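Local atomic coordinates of histidine triad protein (Bacillus subtilis, PDB entry 1Y23), a protein that probably binds nucleotides and hydrolyses nucleotide conjugates as a dimeric, zinc-containing histidine triad (HIT) protein. Residues K39-K47 against Y64-I75; F79-N89 against Y101-G110. All coordinates share one frame; numbering follows the deposited sequence.

Interaction 1: residues K39-K47 against Y64-I75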
# COMPACT_ATOMS: atom_id res chain seq x y z
N LYS B 39 -6.43 4.46 16.37
CA LYS B 39 -6.04 5.82 16.70
C LYS B 39 -4.85 6.22 15.82
O LYS B 39 -3.77 5.63 15.91
CB LYS B 39 -5.65 5.90 18.18
CG LYS B 39 -5.58 7.32 18.73
CD LYS B 39 -5.26 7.30 20.22
CE LYS B 39 -5.37 8.69 20.82
NZ LYS B 39 -5.00 8.66 22.27
N GLY B 40 -5.07 7.22 14.97
CA GLY B 40 -4.02 7.68 14.08
C GLY B 40 -4.27 7.33 12.62
O GLY B 40 -3.45 7.63 11.75
N HIS B 41 -5.41 6.69 12.35
CA HIS B 41 -5.79 6.29 11.00
C HIS B 41 -5.71 7.49 10.07
O HIS B 41 -6.52 8.41 10.15
CB HIS B 41 -7.21 5.70 11.03
CG HIS B 41 -7.68 5.16 9.71
ND1 HIS B 41 -6.81 4.78 8.72
CD2 HIS B 41 -8.92 4.92 9.23
CE1 HIS B 41 -7.49 4.34 7.68
NE2 HIS B 41 -8.78 4.42 7.96
N THR B 42 -4.74 7.46 9.16
CA THR B 42 -4.52 8.57 8.23
C THR B 42 -4.75 8.25 6.75
O THR B 42 -4.50 7.13 6.30
CB THR B 42 -3.08 9.11 8.37
OG1 THR B 42 -2.83 9.48 9.73
CG2 THR B 42 -2.87 10.32 7.48
N LEU B 43 -5.23 9.24 6.01
CA LEU B 43 -5.44 9.11 4.57
C LEU B 43 -4.44 10.02 3.87
O LEU B 43 -4.37 11.21 4.16
CB LEU B 43 -6.85 9.53 4.17
CG LEU B 43 -7.91 8.49 4.47
CD1 LEU B 43 -9.29 9.13 4.38
CD2 LEU B 43 -7.77 7.32 3.47
N VAL B 44 -3.66 9.44 2.96
CA VAL B 44 -2.67 10.20 2.21
C VAL B 44 -3.12 10.18 0.76
O VAL B 44 -3.17 9.13 0.11
CB VAL B 44 -1.26 9.57 2.30
CG1 VAL B 44 -0.25 10.43 1.58
CG2 VAL B 44 -0.86 9.38 3.75
N ILE B 45 -3.46 11.36 0.25
CA ILE B 45 -3.92 11.45 -1.12
C ILE B 45 -3.20 12.55 -1.89
O ILE B 45 -2.64 13.47 -1.30
CB ILE B 45 -5.45 11.75 -1.16
CG1 ILE B 45 -5.72 13.23 -0.88
CG2 ILE B 45 -6.17 10.93 -0.09
CD1 ILE B 45 -7.17 13.63 -1.03
N PRO B 46 -3.17 12.45 -3.23
CA PRO B 46 -2.52 13.46 -4.07
C PRO B 46 -3.59 14.50 -4.33
O PRO B 46 -4.77 14.17 -4.36
CB PRO B 46 -2.17 12.68 -5.32
CG PRO B 46 -3.33 11.76 -5.44
CD PRO B 46 -3.49 11.25 -4.02
N LYS B 47 -3.21 15.76 -4.52
CA LYS B 47 -4.20 16.79 -4.78
C LYS B 47 -4.78 16.61 -6.18
O LYS B 47 -5.93 16.93 -6.43
CB LYS B 47 -3.58 18.18 -4.63
CG LYS B 47 -3.09 18.49 -3.20
CD LYS B 47 -2.67 19.96 -3.04
CE LYS B 47 -2.21 20.28 -1.62
NZ LYS B 47 -1.88 21.72 -1.44
N TYR B 64 4.28 12.04 -4.96
CA TYR B 64 3.39 11.45 -3.97
C TYR B 64 3.97 10.52 -2.91
O TYR B 64 3.89 10.81 -1.72
CB TYR B 64 2.25 10.70 -4.66
CG TYR B 64 1.36 9.97 -3.68
CD1 TYR B 64 0.36 10.64 -2.98
CD2 TYR B 64 1.55 8.61 -3.42
CE1 TYR B 64 -0.42 9.97 -2.03
CE2 TYR B 64 0.78 7.93 -2.48
CZ TYR B 64 -0.21 8.62 -1.78
OH TYR B 64 -0.98 7.96 -0.85
N PHE B 65 4.55 9.41 -3.35
CA PHE B 65 5.06 8.40 -2.43
C PHE B 65 6.04 8.80 -1.34
O PHE B 65 6.01 8.22 -0.26
CB PHE B 65 5.67 7.23 -3.21
CG PHE B 65 6.01 6.04 -2.33
CD1 PHE B 65 5.01 5.33 -1.67
CD2 PHE B 65 7.34 5.67 -2.13
CE1 PHE B 65 5.33 4.26 -0.83
CE2 PHE B 65 7.66 4.60 -1.29
CZ PHE B 65 6.65 3.90 -0.64
N HIS B 66 6.90 9.78 -1.60
CA HIS B 66 7.87 10.18 -0.59
C HIS B 66 7.20 10.58 0.73
O HIS B 66 7.75 10.36 1.81
CB HIS B 66 8.76 11.33 -1.10
CG HIS B 66 8.08 12.66 -1.10
ND1 HIS B 66 7.36 13.13 -2.18
CD2 HIS B 66 7.95 13.59 -0.13
CE1 HIS B 66 6.81 14.29 -1.86
NE2 HIS B 66 7.15 14.59 -0.62
N ALA B 67 6.01 11.15 0.64
CA ALA B 67 5.29 11.57 1.84
C ALA B 67 4.84 10.38 2.72
O ALA B 67 4.73 10.52 3.95
CB ALA B 67 4.08 12.43 1.47
N VAL B 68 4.59 9.23 2.11
CA VAL B 68 4.15 8.05 2.84
C VAL B 68 5.10 7.63 3.97
O VAL B 68 4.68 7.44 5.12
CB VAL B 68 3.91 6.86 1.87
CG1 VAL B 68 3.66 5.56 2.66
CG2 VAL B 68 2.71 7.17 0.99
N PRO B 69 6.40 7.48 3.67
CA PRO B 69 7.35 7.09 4.71
C PRO B 69 7.43 8.13 5.83
O PRO B 69 7.44 7.79 7.01
CB PRO B 69 8.66 6.96 3.94
CG PRO B 69 8.20 6.51 2.58
CD PRO B 69 7.04 7.44 2.34
N LYS B 70 7.47 9.40 5.44
CA LYS B 70 7.55 10.49 6.41
C LYS B 70 6.36 10.43 7.37
O LYS B 70 6.53 10.44 8.59
CB LYS B 70 7.57 11.85 5.71
CG LYS B 70 8.74 12.07 4.76
CD LYS B 70 8.60 13.41 4.06
CE LYS B 70 9.85 13.81 3.31
NZ LYS B 70 10.14 12.93 2.17
N ILE B 71 5.16 10.38 6.81
CA ILE B 71 3.96 10.33 7.61
C ILE B 71 3.92 9.08 8.47
O ILE B 71 3.53 9.13 9.64
CB ILE B 71 2.70 10.41 6.72
CG1 ILE B 71 2.71 11.75 5.97
CG2 ILE B 71 1.44 10.27 7.56
CD1 ILE B 71 1.62 11.91 4.92
N ALA B 72 4.35 7.95 7.91
CA ALA B 72 4.37 6.70 8.67
C ALA B 72 5.27 6.82 9.90
O ALA B 72 4.88 6.42 11.00
CB ALA B 72 4.83 5.55 7.78
N ARG B 73 6.48 7.35 9.72
CA ARG B 73 7.40 7.50 10.85
C ARG B 73 6.84 8.46 11.90
O ARG B 73 7.01 8.25 13.10
CB ARG B 73 8.76 8.02 10.39
CG ARG B 73 9.66 6.99 9.76
CD ARG B 73 11.05 7.58 9.55
NE ARG B 73 11.00 8.76 8.69
CZ ARG B 73 11.15 8.73 7.37
NH1 ARG B 73 11.37 7.57 6.75
NH2 ARG B 73 11.07 9.86 6.67
N ALA B 74 6.18 9.51 11.44
CA ALA B 74 5.59 10.50 12.34
C ALA B 74 4.56 9.83 13.24
O ALA B 74 4.55 10.04 14.45
CB ALA B 74 4.95 11.62 11.54
N ILE B 75 3.69 9.03 12.64
CA ILE B 75 2.65 8.34 13.39
C ILE B 75 3.26 7.32 14.34
O ILE B 75 2.80 7.16 15.46
CB ILE B 75 1.66 7.61 12.46
CG1 ILE B 75 0.88 8.63 11.64
CG2 ILE B 75 0.69 6.77 13.28
CD1 ILE B 75 -0.04 8.00 10.61
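Tyr64, just ahead of helix 67-75, meets Val44 at the close-fitting end of this contact; the helix itself runs nearly antiparallel to strand 42-46. The phenol OH of Tyr64 donates to Val44 O at 2.7 Å, from above the carbonyl plane rather than along a lone pair. Beside this bond Val44 CG1 lies 3.6 Å from Tyr64 CE1, and Pro46 CD approaches the same ring carbon at 3.9 Å. A chi1 of 175° swings the Tyr64 ring out from the backbone N, toward Val44 and Pro46. Farther along, Val44 CG2 and Ile71 CD1 meet tip to tip at 3.7 Å, while Ile75 CD1 slides past Thr42 to lie 3.3 Å from its OG1. That hydroxyl donates to Gly40 O at 2.8 Å, so its polar end is satisfied within its own segment. Packing is slacker between Val44 CG1 and Val68 CG2, 4.4 Å apart. On the side of the helix away from the strand, Lys70 and Arg73 are partly exposed and reach the second subunit, Lys70 in a salt bridge with its Asp58 and Arg73 NH1 in a hydrogen bond to its Tyr54 O. The other side packs on the sheet through Ile71, which touches Ala30 on strand 28-32, Tyr23 on strand 21-24 and Ile105 on strand 103-108.

Interaction 2: residues F79-N89 against Y101-G110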
# COMPACT_ATOMS: atom_id res chain seq x y z
N PHE B 79 2.65 7.69 18.53
CA PHE B 79 1.88 6.71 19.28
C PHE B 79 2.59 5.39 19.51
O PHE B 79 2.02 4.47 20.10
CB PHE B 79 0.56 6.44 18.58
CG PHE B 79 -0.19 7.68 18.22
CD1 PHE B 79 -0.47 7.98 16.90
CD2 PHE B 79 -0.64 8.54 19.22
CE1 PHE B 79 -1.20 9.12 16.56
CE2 PHE B 79 -1.36 9.68 18.90
CZ PHE B 79 -1.65 9.98 17.57
N GLU B 80 3.81 5.28 19.02
CA GLU B 80 4.60 4.07 19.20
C GLU B 80 3.81 2.76 19.13
O GLU B 80 3.83 1.96 20.07
CB GLU B 80 5.34 4.14 20.53
CG GLU B 80 6.33 5.28 20.61
CD GLU B 80 7.02 5.36 21.95
OE1 GLU B 80 7.64 4.35 22.35
OE2 GLU B 80 6.94 6.43 22.60
N PRO B 81 3.11 2.51 18.00
CA PRO B 81 2.34 1.28 17.84
C PRO B 81 3.25 0.06 17.76
O PRO B 81 4.47 0.20 17.63
CB PRO B 81 1.60 1.53 16.52
CG PRO B 81 2.60 2.32 15.75
CD PRO B 81 3.05 3.34 16.78
N ILE B 82 2.66 -1.13 17.82
CA ILE B 82 3.43 -2.37 17.74
C ILE B 82 3.58 -2.82 16.29
O ILE B 82 4.34 -3.74 15.99
CB ILE B 82 2.73 -3.50 18.55
CG1 ILE B 82 1.34 -3.78 17.97
CG2 ILE B 82 2.61 -3.08 20.00
CD1 ILE B 82 0.62 -4.94 18.65
N GLY B 83 2.84 -2.16 15.40
CA GLY B 83 2.89 -2.47 13.98
C GLY B 83 2.25 -1.36 13.17
O GLY B 83 1.81 -0.35 13.73
N LEU B 84 2.20 -1.52 11.85
CA LEU B 84 1.61 -0.51 10.98
C LEU B 84 1.44 -1.04 9.55
O LEU B 84 2.31 -1.74 9.04
CB LEU B 84 2.48 0.76 10.98
CG LEU B 84 2.02 1.90 10.06
CD1 LEU B 84 2.36 3.26 10.65
CD2 LEU B 84 2.67 1.72 8.70
N ASN B 85 0.31 -0.72 8.92
CA ASN B 85 0.09 -1.16 7.55
C ASN B 85 -0.26 0.01 6.65
O ASN B 85 -0.65 1.08 7.13
CB ASN B 85 -1.10 -2.15 7.44
CG ASN B 85 -1.14 -3.19 8.55
OD1 ASN B 85 -1.67 -2.93 9.62
ND2 ASN B 85 -0.59 -4.37 8.28
N THR B 86 -0.08 -0.19 5.35
CA THR B 86 -0.49 0.81 4.37
C THR B 86 -1.36 -0.03 3.44
O THR B 86 -1.01 -1.16 3.09
CB THR B 86 0.71 1.47 3.58
OG1 THR B 86 1.35 0.51 2.72
CG2 THR B 86 1.73 2.06 4.55
N LEU B 87 -2.52 0.52 3.10
CA LEU B 87 -3.50 -0.14 2.25
C LEU B 87 -4.11 0.80 1.23
O LEU B 87 -4.51 1.92 1.55
CB LEU B 87 -4.63 -0.72 3.11
CG LEU B 87 -5.80 -1.38 2.38
CD1 LEU B 87 -5.34 -2.64 1.67
CD2 LEU B 87 -6.90 -1.70 3.38
N ASN B 88 -4.19 0.32 0.01
CA ASN B 88 -4.75 1.08 -1.09
C ASN B 88 -5.81 0.19 -1.73
O ASN B 88 -5.54 -0.97 -2.03
CB ASN B 88 -3.65 1.40 -2.09
CG ASN B 88 -4.18 1.91 -3.39
OD1 ASN B 88 -3.65 1.62 -4.46
ND2 ASN B 88 -5.24 2.70 -3.32
N ASN B 89 -7.02 0.71 -1.95
CA ASN B 89 -8.08 -0.08 -2.57
C ASN B 89 -8.46 0.52 -3.91
O ASN B 89 -8.65 1.72 -4.03
CB ASN B 89 -9.33 -0.13 -1.67
CG ASN B 89 -9.02 -0.57 -0.25
OD1 ASN B 89 -8.27 -1.52 -0.03
ND2 ASN B 89 -9.62 0.11 0.72
N TYR B 101 -7.76 8.31 -5.69
CA TYR B 101 -6.69 7.52 -5.08
C TYR B 101 -6.35 7.96 -3.67
O TYR B 101 -6.17 9.15 -3.41
CB TYR B 101 -5.41 7.57 -5.94
CG TYR B 101 -4.26 6.74 -5.37
CD1 TYR B 101 -4.15 5.38 -5.66
CD2 TYR B 101 -3.34 7.31 -4.49
CE1 TYR B 101 -3.15 4.60 -5.08
CE2 TYR B 101 -2.33 6.54 -3.90
CZ TYR B 101 -2.24 5.18 -4.19
OH TYR B 101 -1.27 4.41 -3.59
N HIS B 102 -6.27 7.00 -2.76
CA HIS B 102 -5.91 7.27 -1.38
C HIS B 102 -5.23 6.06 -0.76
O HIS B 102 -5.54 4.92 -1.09
CB HIS B 102 -7.14 7.67 -0.54
CG HIS B 102 -8.31 6.73 -0.66
ND1 HIS B 102 -9.08 6.65 -1.80
CD2 HIS B 102 -8.85 5.87 0.23
CE1 HIS B 102 -10.05 5.78 -1.60
NE2 HIS B 102 -9.94 5.29 -0.38
N MET B 103 -4.28 6.34 0.12
CA MET B 103 -3.53 5.30 0.81
C MET B 103 -3.89 5.37 2.29
O MET B 103 -3.89 6.46 2.87
CB MET B 103 -2.03 5.54 0.65
CG MET B 103 -1.15 4.55 1.38
SD MET B 103 -0.80 3.07 0.40
CE MET B 103 0.86 3.44 -0.16
N HIS B 104 -4.21 4.23 2.89
CA HIS B 104 -4.52 4.19 4.32
C HIS B 104 -3.24 3.88 5.07
O HIS B 104 -2.50 2.96 4.70
CB HIS B 104 -5.51 3.07 4.67
CG HIS B 104 -6.89 3.26 4.14
ND1 HIS B 104 -7.30 2.73 2.94
CD2 HIS B 104 -7.97 3.87 4.67
CE1 HIS B 104 -8.58 3.01 2.75
NE2 HIS B 104 -9.01 3.70 3.79
N ILE B 105 -2.97 4.64 6.12
CA ILE B 105 -1.81 4.40 6.96
C ILE B 105 -2.42 3.97 8.29
O ILE B 105 -2.90 4.80 9.06
CB ILE B 105 -0.97 5.67 7.14
CG1 ILE B 105 -0.39 6.08 5.78
CG2 ILE B 105 0.14 5.42 8.15
CD1 ILE B 105 0.58 7.24 5.84
N ILE B 106 -2.40 2.67 8.54
CA ILE B 106 -3.01 2.14 9.75
C ILE B 106 -2.05 1.65 10.82
O ILE B 106 -1.38 0.63 10.65
CB ILE B 106 -3.99 1.01 9.39
CG1 ILE B 106 -5.00 1.51 8.34
CG2 ILE B 106 -4.73 0.54 10.64
CD1 ILE B 106 -5.75 0.41 7.61
N PRO B 107 -1.96 2.39 11.93
CA PRO B 107 -1.07 1.98 13.02
C PRO B 107 -1.74 0.81 13.72
O PRO B 107 -2.97 0.73 13.76
CB PRO B 107 -0.99 3.23 13.89
CG PRO B 107 -2.36 3.82 13.73
CD PRO B 107 -2.61 3.68 12.24
N ARG B 108 -0.94 -0.12 14.24
CA ARG B 108 -1.48 -1.29 14.92
C ARG B 108 -1.11 -1.28 16.40
O ARG B 108 0.02 -0.94 16.75
CB ARG B 108 -0.97 -2.58 14.25
CG ARG B 108 -1.44 -2.76 12.81
CD ARG B 108 -2.98 -2.87 12.74
NE ARG B 108 -3.47 -4.18 13.16
CZ ARG B 108 -3.28 -5.31 12.48
NH1 ARG B 108 -3.77 -6.45 12.93
NH2 ARG B 108 -2.61 -5.30 11.33
N TYR B 109 -2.05 -1.65 17.25
CA TYR B 109 -1.81 -1.68 18.69
C TYR B 109 -2.10 -3.04 19.31
O TYR B 109 -1.84 -3.26 20.50
CB TYR B 109 -2.65 -0.60 19.38
CG TYR B 109 -2.43 0.80 18.83
CD1 TYR B 109 -3.34 1.39 17.96
CD2 TYR B 109 -1.29 1.53 19.19
CE1 TYR B 109 -3.14 2.68 17.47
CE2 TYR B 109 -1.08 2.82 18.70
CZ TYR B 109 -2.01 3.39 17.84
OH TYR B 109 -1.82 4.67 17.37
N GLY B 110 -2.65 -3.95 18.51
CA GLY B 110 -2.96 -5.28 19.00
C GLY B 110 -4.44 -5.52 19.17
O GLY B 110 -5.22 -5.37 18.22
O HOH W 1 -0.97 1.76 -4.12
O HOH W 2 -7.34 4.20 -4.15
O HOH W 3 -7.64 3.08 -0.82
O HOH W 4 -11.01 2.93 0.93
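Asn85 and Arg108 are tied side chain to side chain: Arg108 NH2 donates to Asn85 OD1 at 3.1 Å, nearly in the guanidinium plane. Bends at chi2 (-63°) and chi3 (-76°) bring NH2 round to that oxygen. Replacement of Arg108 by alanine would probably leave Asn85 OD1 without this donor and Asp113, which pairs with NE, without its cationic partner. Farther along the ladder Leu87 O takes two bonds from one residue, a nearly straight one from His104 N at 2.7 Å and a bent one (144°) from His104 ND1 at 3.2 Å, above the carbonyl plane, which should fix the imidazole's rotation. Asn88 OD1 and Tyr101 OH share a water, 2.7 Å from each. Ile82 N donates to Arg108 O at 2.9 Å and Gly83 N only weakly to the same oxygen, a classic beta bulge where the ladder begins. Farther out, Asn85 ND2 bonds to Ala94 O and Asn89 OD1 of the second subunit, Asn90 ND2 also holds Asn88 OD1, and His41 meets the His104 ring. This is an antiparallel strand pair of the HIT fold; segment 101-110 carries His102, just before the strand, and His104 within it, probably the last two histidines of the family's triad motif.

Overall arrangement
Interactions 1 and 2, with centres about 9 Å apart, share one antiparallel sheet in which strand 42-46 is the direct neighbour of strand 103-108. Thr42 O and Ile105 N, 2.9 Å apart, are probably hydrogen-bonded, as are Lys39 O and Tyr109 OH at 2.6 Å. Ile105 joins the contacts apolarly, touching Val44, Ile71 and Ile75. Helix 67-79 is followed, after a short turn, by strand 83-90, which pairs with a strand of the second subunit. The side chains of Ile45 and Tyr101 lie about 7 Å and 8 Å from the zinc. Its ligand His100, probably the first triad histidine, hydrogen-bonds Pro46 O through NE2, and His41 CE1 lies 3.1 Å from CD2 of His104, probably the last.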